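Local coordinates for protein autotransporter adhesin/invasin TibA (Escherichia coli, PDB 4Q1Q) that mediates adhesion to and invasion of human intestinal epithelial cells, drives bacterial aggregation through contacts between its own copies, and enhances biofilm formation, at residues L253-I265 with G270-G282. Residues are numbered along the deposited sequence; the frame is centred on the assembly and turned at random.
Sequences LQVEAGGSASKVI and GAVITNTSAAVSG. With 289 (D-glycero-alpha-D-manno-heptopyranose), chain B; 289 (D-glycero-alpha-D-manno-heptopyranose), chain C.
Leu253-Val255 and Ala271-Ile273 run parallel, their axes 4.8 Å apart, and interlock as a ladder: Leu253 N donates to Ala271 O, Ile273 N to Leu253 O, and Val255 N to Ile273 O, the last at 2.8 Å and almost straight. Beyond the strand, a water bridges Val255 O and Asn275 N, and a second set of bonds follows, with Ala261 N donating to Ala279 O (2.9 Å) and Val264 N to Ser281 O. Side chains of paired residues lie side by side, as in-register parallel strands place them. On one face Gln254 and Ile273 point the same way, with Gln254 CG 3.9 Å from Ile273 CB; on the other, Leu253 lies alongside Val272. Val280 ties the inward-facing residues together by splitting its branches. CG1, anti to the backbone N (chi1 172°), meets Val264 CG2 at 3.6 Å, the two side chains crossing at about a right angle, while CG2 packs 3.8 Å from Val255 CG2 and also touches Ala261 CB. Ala279 CB closes this apolar patch against Val255 CG1 at 4.0 Å. Glu256 OE1 instead hydrogen-bonds His235 NE2 of the preceding coil. Ser260 and Ser277 carry heptoses, each sugar C1 bonded covalently to the serine OG, a feature of this adhesin. Coils stacked by parallel ladders around an aliphatic interior are characteristic of the right-handed beta-helix of autotransporter passenger domains, here at the C-terminal end of the modelled fragment.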
ATOM      1  N   LEU A 253      16.269 -20.981  -4.438  1.00 43.20           N
ATOM      2  CA  LEU A 253      16.967 -19.757  -4.808  1.00 46.53           C
ATOM      3  C   LEU A 253      17.515 -19.981  -6.219  1.00 44.40           C
ATOM      4  O   LEU A 253      18.259 -20.923  -6.489  1.00 42.30           O
ATOM      5  CB  LEU A 253      18.075 -19.436  -3.808  1.00 48.40           C
ATOM      6  CG  LEU A 253      19.186 -18.476  -4.240  1.00 47.57           C
ATOM      7  CD1 LEU A 253      18.563 -17.091  -4.277  1.00 43.70           C
ATOM      8  CD2 LEU A 253      20.369 -18.580  -3.290  1.00 45.28           C
ATOM      9  N   GLN A 254      17.112 -19.113  -7.136  1.00 45.74           N
ATOM     10  CA  GLN A 254      17.683 -19.147  -8.476  1.00 41.67           C
ATOM     11  C   GLN A 254      18.418 -17.865  -8.817  1.00 40.99           C
ATOM     12  O   GLN A 254      17.869 -16.763  -8.772  1.00 45.03           O
ATOM     13  CB  GLN A 254      16.542 -19.358  -9.448  1.00 48.02           C
ATOM     14  CG  GLN A 254      17.015 -19.688 -10.851  1.00 55.64           C
ATOM     15  CD  GLN A 254      15.842 -20.069 -11.723  1.00 53.67           C
ATOM     16  OE1 GLN A 254      14.695 -20.152 -11.275  1.00 63.62           O
ATOM     17  NE2 GLN A 254      16.127 -20.272 -12.993  1.00 59.17           N
ATOM     18  N   VAL A 255      19.695 -18.014  -9.145  1.00 39.23           N
ATOM     19  CA  VAL A 255      20.534 -16.856  -9.409  1.00 36.87           C
ATOM     20  C   VAL A 255      20.938 -16.859 -10.881  1.00 41.05           C
ATOM     21  O   VAL A 255      21.551 -17.799 -11.368  1.00 38.43           O
ATOM     22  CB  VAL A 255      21.769 -16.870  -8.492  1.00 42.65           C
ATOM     23  CG1 VAL A 255      22.627 -15.623  -8.662  1.00 42.90           C
ATOM     24  CG2 VAL A 255      21.318 -17.006  -7.043  1.00 43.88           C
ATOM     25  N   GLU A 256      20.561 -15.821 -11.611  1.00 42.79           N
ATOM     26  CA  GLU A 256      20.953 -15.728 -13.012  1.00 46.70           C
ATOM     27  C   GLU A 256      22.371 -15.199 -13.095  1.00 47.86           C
ATOM     28  O   GLU A 256      22.899 -14.640 -12.132  1.00 47.05           O
ATOM     29  CB  GLU A 256      20.069 -14.762 -13.793  1.00 46.78           C
ATOM     30  CG  GLU A 256      18.585 -15.003 -13.629  1.00 53.90           C
ATOM     31  CD  GLU A 256      18.092 -16.127 -14.521  1.00 67.58           C
ATOM     32  OE1 GLU A 256      16.865 -16.373 -14.535  1.00 63.79           O
ATOM     33  OE2 GLU A 256      18.936 -16.746 -15.207  1.00 76.35           O
ATOM     34  N   ALA A 257      22.993 -15.390 -14.253  1.00 49.44           N
ATOM     35  CA  ALA A 257      24.380 -14.990 -14.427  1.00 49.35           C
ATOM     36  C   ALA A 257      24.487 -13.512 -14.105  1.00 45.16           C
ATOM     37  O   ALA A 257      23.644 -12.728 -14.531  1.00 44.72           O
ATOM     38  CB  ALA A 257      24.866 -15.301 -15.835  1.00 52.33           C
ATOM     39  N   GLY A 258      25.491 -13.148 -13.312  1.00 48.78           N
ATOM     40  CA  GLY A 258      25.638 -11.770 -12.856  1.00 45.21           C
ATOM     41  C   GLY A 258      24.797 -11.333 -11.664  1.00 56.21           C
ATOM     42  O   GLY A 258      24.908 -10.168 -11.267  1.00 50.82           O
ATOM     43  N   GLY A 259      23.935 -12.194 -11.120  1.00 43.71           N
ATOM     44  CA  GLY A 259      23.224 -11.873  -9.885  1.00 43.63           C
ATOM     45  C   GLY A 259      24.119 -12.295  -8.736  1.00 48.03           C
ATOM     46  O   GLY A 259      25.065 -13.024  -9.002  1.00 47.07           O
ATOM     47  N   SER A 260      23.878 -11.896  -7.486  1.00 47.51           N
ATOM     48  CA  SER A 260      24.648 -12.457  -6.370  1.00 50.39           C
ATOM     49  C   SER A 260      23.859 -12.766  -5.108  1.00 44.65           C
ATOM     50  O   SER A 260      22.911 -12.090  -4.729  1.00 46.06           O
ATOM     51  CB  SER A 260      25.829 -11.572  -5.962  1.00 58.57           C
ATOM     52  OG  SER A 260      25.780 -10.271  -6.530  1.00 72.44           O
ATOM     53  N   ALA A 261      24.338 -13.783  -4.405  1.00 46.67           N
ATOM     54  CA  ALA A 261      23.754 -14.192  -3.140  1.00 48.01           C
ATOM     55  C   ALA A 261      24.894 -14.439  -2.166  1.00 55.84           C
ATOM     56  O   ALA A 261      25.967 -14.906  -2.553  1.00 55.90           O
ATOM     57  CB  ALA A 261      22.916 -15.450  -3.300  1.00 46.19           C
ATOM     58  N   SER A 262      24.674 -14.097  -0.902  1.00 52.83           N
ATOM     59  CA  SER A 262      25.673 -14.415   0.104  1.00 49.66           C
ATOM     60  C   SER A 262      24.952 -14.765   1.397  1.00 45.52           C
ATOM     61  O   SER A 262      23.742 -14.589   1.525  1.00 50.56           O
ATOM     62  CB  SER A 262      26.652 -13.253   0.257  1.00 51.40           C
ATOM     63  OG  SER A 262      25.959 -12.077   0.641  1.00 61.84           O
ATOM     64  N   LYS A 263      25.703 -15.361   2.310  1.00 49.21           N
ATOM     65  CA  LYS A 263      25.158 -15.872   3.554  1.00 53.05           C
ATOM     66  C   LYS A 263      23.925 -16.702   3.277  1.00 52.54           C
ATOM     67  O   LYS A 263      22.881 -16.520   3.892  1.00 49.85           O
ATOM     68  CB  LYS A 263      24.840 -14.738   4.529  1.00 57.25           C
ATOM     69  CG  LYS A 263      26.083 -13.950   4.897  1.00 55.20           C
ATOM     70  CD  LYS A 263      25.920 -13.278   6.257  1.00 61.54           C
ATOM     71  CE  LYS A 263      27.200 -12.575   6.683  1.00 62.34           C
ATOM     72  NZ  LYS A 263      27.520 -11.473   5.734  1.00 66.94           N
ATOM     73  N   VAL A 264      24.091 -17.673   2.389  1.00 53.98           N
ATOM     74  CA  VAL A 264      23.009 -18.580   2.055  1.00 59.31           C
ATOM     75  C   VAL A 264      22.976 -19.771   2.995  1.00 46.91           C
ATOM     76  O   VAL A 264      23.981 -20.430   3.187  1.00 50.57           O
ATOM     77  CB  VAL A 264      23.102 -19.091   0.601  1.00 50.66           C
ATOM     78  CG1 VAL A 264      22.043 -20.150   0.369  1.00 50.43           C
ATOM     79  CG2 VAL A 264      22.903 -17.935  -0.368  1.00 49.90           C
ATOM     80  N   ILE A 265      21.787 -20.080   3.499  1.00 52.53           N
ATOM     81  CA  ILE A 265      21.593 -21.235   4.360  1.00 58.54           C
ATOM     82  C   ILE A 265      20.751 -22.190   3.528  1.00 51.23           C
ATOM     83  O   ILE A 265      19.553 -22.004   3.323  1.00 52.34           O
ATOM     84  CB  ILE A 265      20.888 -20.922   5.702  1.00 63.14           C
ATOM     85  CG1 ILE A 265      21.657 -19.848   6.477  1.00 66.11           C
ATOM     86  CG2 ILE A 265      20.772 -22.178   6.559  1.00 57.37           C
ATOM     87  CD1 ILE A 265      20.847 -19.153   7.555  1.00 81.35           C
ATOM     88  N   GLY A 270      16.559 -28.075  -0.124  1.00 52.24           N
ATOM     89  CA  GLY A 270      16.456 -26.734  -0.689  1.00 50.52           C
ATOM     90  C   GLY A 270      17.268 -26.579  -1.962  1.00 50.98           C
ATOM     91  O   GLY A 270      18.487 -26.756  -1.969  1.00 56.14           O
ATOM     92  N   ALA A 271      16.600 -26.183  -3.039  1.00 54.59           N
ATOM     93  CA  ALA A 271      17.260 -26.020  -4.336  1.00 52.02           C
ATOM     94  C   ALA A 271      17.973 -24.685  -4.493  1.00 51.62           C
ATOM     95  O   ALA A 271      17.415 -23.625  -4.172  1.00 50.34           O
ATOM     96  CB  ALA A 271      16.226 -26.166  -5.430  1.00 51.70           C
ATOM     97  N   VAL A 272      19.231 -24.757  -4.925  1.00 48.45           N
ATOM     98  CA  VAL A 272      19.956 -23.573  -5.361  1.00 47.86           C
ATOM     99  C   VAL A 272      20.463 -23.811  -6.785  1.00 50.56           C
ATOM    100  O   VAL A 272      21.091 -24.830  -7.082  1.00 46.84           O
ATOM    101  CB  VAL A 272      21.141 -23.213  -4.454  1.00 53.04           C
ATOM    102  CG1 VAL A 272      21.933 -22.040  -5.015  1.00 50.54           C
ATOM    103  CG2 VAL A 272      20.650 -22.875  -3.059  1.00 55.90           C
ATOM    104  N   ILE A 273      20.182 -22.832  -7.636  1.00 45.98           N
ATOM    105  CA  ILE A 273      20.544 -22.837  -9.042  1.00 48.13           C
ATOM    106  C   ILE A 273      21.430 -21.652  -9.370  1.00 41.01           C
ATOM    107  O   ILE A 273      21.063 -20.511  -9.089  1.00 49.98           O
ATOM    108  CB  ILE A 273      19.295 -22.709  -9.920  1.00 47.59           C
ATOM    109  CG1 ILE A 273      18.340 -23.842  -9.573  1.00 51.46           C
ATOM    110  CG2 ILE A 273      19.676 -22.788 -11.395  1.00 49.54           C
ATOM    111  CD1 ILE A 273      17.015 -23.791 -10.315  1.00 54.15           C
ATOM    112  N   THR A 274      22.602 -21.906  -9.939  1.00 43.09           N
ATOM    113  CA  THR A 274      23.502 -20.807 -10.276  1.00 46.07           C
ATOM    114  C   THR A 274      23.852 -20.933 -11.748  1.00 46.04           C
ATOM    115  O   THR A 274      23.762 -22.034 -12.297  1.00 41.83           O
ATOM    116  CB  THR A 274      24.813 -20.840  -9.473  1.00 52.05           C
ATOM    117  OG1 THR A 274      25.415 -22.124  -9.653  1.00 47.45           O
ATOM    118  CG2 THR A 274      24.555 -20.593  -7.988  1.00 56.86           C
ATOM    119  N   ASN A 275      24.260 -19.821 -12.347  1.00 40.48           N
ATOM    120  CA  ASN A 275      24.651 -19.762 -13.753  1.00 44.32           C
ATOM    121  C   ASN A 275      26.028 -19.165 -14.044  1.00 45.08           C
ATOM    122  O   ASN A 275      26.357 -18.848 -15.189  1.00 46.95           O
ATOM    123  CB  ASN A 275      23.567 -19.032 -14.545  1.00 48.75           C
ATOM    124  CG  ASN A 275      22.233 -19.731 -14.402  1.00 51.58           C
ATOM    125  OD1 ASN A 275      21.451 -19.466 -13.492  1.00 57.60           O
ATOM    126  ND2 ASN A 275      22.042 -20.740 -15.221  1.00 51.06           N
ATOM    127  N   THR A 276      26.837 -19.129 -12.997  1.00 44.46           N
ATOM    128  CA  THR A 276      28.167 -18.552 -12.925  1.00 52.60           C
ATOM    129  C   THR A 276      28.784 -19.196 -11.675  1.00 47.02           C
ATOM    130  O   THR A 276      28.057 -19.529 -10.745  1.00 47.06           O
ATOM    131  CB  THR A 276      28.039 -17.031 -12.708  1.00 63.74           C
ATOM    132  OG1 THR A 276      27.830 -16.374 -13.963  1.00 59.96           O
ATOM    133  CG2 THR A 276      29.255 -16.465 -11.987  1.00 66.86           C
ATOM    134  N   SER A 277      30.097 -19.335 -11.559  1.00 48.18           N
ATOM    135  CA  SER A 277      30.650 -20.010 -10.388  1.00 54.02           C
ATOM    136  C   SER A 277      30.745 -19.209  -9.090  1.00 57.78           C
ATOM    137  O   SER A 277      30.788 -19.780  -8.002  1.00 65.07           O
ATOM    138  CB  SER A 277      32.067 -20.493 -10.687  1.00 50.07           C
ATOM    139  OG  SER A 277      32.890 -19.365 -10.920  1.00 60.53           O
ATOM    140  N   ALA A 278      30.907 -17.899  -9.159  1.00 65.11           N
ATOM    141  CA  ALA A 278      31.092 -17.171  -7.899  1.00 68.14           C
ATOM    142  C   ALA A 278      29.784 -16.466  -7.520  1.00 65.65           C
ATOM    143  O   ALA A 278      29.773 -15.339  -7.028  1.00 67.40           O
ATOM    144  CB  ALA A 278      32.279 -16.220  -8.007  1.00 63.44           C
ATOM    145  N   ALA A 279      28.661 -17.141  -7.750  1.00 61.25           N
ATOM    146  CA  ALA A 279      27.359 -16.487  -7.651  1.00 69.67           C
ATOM    147  C   ALA A 279      26.814 -16.503  -6.226  1.00 65.09           C
ATOM    148  O   ALA A 279      26.135 -15.566  -5.811  1.00 54.93           O
ATOM    149  CB  ALA A 279      26.360 -17.145  -8.595  1.00 66.03           C
ATOM    150  N   VAL A 280      27.102 -17.568  -5.486  1.00 64.11           N
ATOM    151  CA  VAL A 280      26.459 -17.810  -4.197  1.00 66.95           C
ATOM    152  C   VAL A 280      27.466 -18.155  -3.101  1.00 73.97           C
ATOM    153  O   VAL A 280      28.366 -18.955  -3.350  1.00 70.00           O
ATOM    154  CB  VAL A 280      25.454 -18.970  -4.327  1.00 62.29           C
ATOM    155  CG1 VAL A 280      24.914 -19.388  -2.970  1.00 72.53           C
ATOM    156  CG2 VAL A 280      24.297 -18.592  -5.240  1.00 66.03           C
ATOM    157  N   SER A 281      27.294 -17.586  -1.907  1.00 74.69           N
ATOM    158  CA  SER A 281      28.179 -17.824  -0.764  1.00 80.42           C
ATOM    159  C   SER A 281      27.444 -18.450   0.422  1.00 81.08           C
ATOM    160  O   SER A 281      26.565 -17.823   1.014  1.00 73.90           O
ATOM    161  CB  SER A 281      28.852 -16.534  -0.279  1.00 75.70           C
ATOM    162  OG  SER A 281      29.511 -15.837  -1.325  1.00 83.80           O
ATOM    163  N   GLY A 282      27.834 -19.676   0.770  1.00 89.83           N
ATOM    164  CA  GLY A 282      27.290 -20.394   1.923  1.00 94.74           C
ATOM    165  C   GLY A 282      28.151 -20.233   3.162  1.00 98.61           C
ATOM    166  O   GLY A 282      28.377 -19.124   3.650  1.00 92.67           O
TER
HETATM  167  O7  289 B 428      34.159 -22.968 -11.835  1.00 62.93           O
HETATM  168  C7  289 B 428      34.876 -22.448 -12.967  1.00 60.36           C
HETATM  169  C6  289 B 428      35.763 -21.279 -12.573  1.00 69.58           C
HETATM  170  O6  289 B 428      36.687 -21.065 -13.642  1.00 85.52           O
HETATM  171  C5  289 B 428      34.892 -20.057 -12.294  1.00 64.09           C
HETATM  172  O5  289 B 428      34.573 -20.206 -10.912  1.00 61.44           O
HETATM  173  C1  289 B 428      33.977 -19.089 -10.248  1.00 69.76           C
HETATM  174  C2  289 B 428      35.010 -17.969 -10.323  1.00 70.36           C
HETATM  175  O2  289 B 428      36.295 -18.380  -9.840  1.00 59.05           O
HETATM  176  C3  289 B 428      35.009 -17.587 -11.798  1.00 68.81           C
HETATM  177  O3  289 B 428      35.723 -16.360 -11.947  1.00 71.28           O
HETATM  178  C4  289 B 428      35.565 -18.734 -12.631  1.00 66.99           C
HETATM  179  O4  289 B 428      35.301 -18.534 -14.022  1.00 73.19           O
HETATM  180  O7  289 C 435      28.349  -4.455  -8.018  1.00121.83           O
HETATM  181  C7  289 C 435      27.235  -4.869  -7.216  1.00124.98           C
HETATM  182  C6  289 C 435      26.512  -6.125  -7.714  1.00118.94           C
HETATM  183  O6  289 C 435      26.561  -6.286  -9.139  1.00 98.58           O
HETATM  184  C5  289 C 435      27.029  -7.427  -7.093  1.00116.25           C
HETATM  185  O5  289 C 435      26.485  -8.505  -7.861  1.00110.52           O
HETATM  186  C1  289 C 435      26.745  -9.779  -7.269  1.00108.29           C
HETATM  187  C2  289 C 435      28.244 -10.030  -7.418  1.00114.43           C
HETATM  188  O2  289 C 435      28.724  -9.935  -8.764  1.00107.62           O
HETATM  189  C3  289 C 435      28.973  -8.981  -6.584  1.00114.87           C
HETATM  190  O3  289 C 435      30.385  -9.165  -6.738  1.00110.16           O
HETATM  191  C4  289 C 435      28.549  -7.575  -6.997  1.00115.96           C
HETATM  192  O4  289 C 435      29.061  -6.679  -6.005  1.00115.38           O
HETATM  193  O   HOH W   1      24.447 -17.309 -11.352  1.00 45.91           O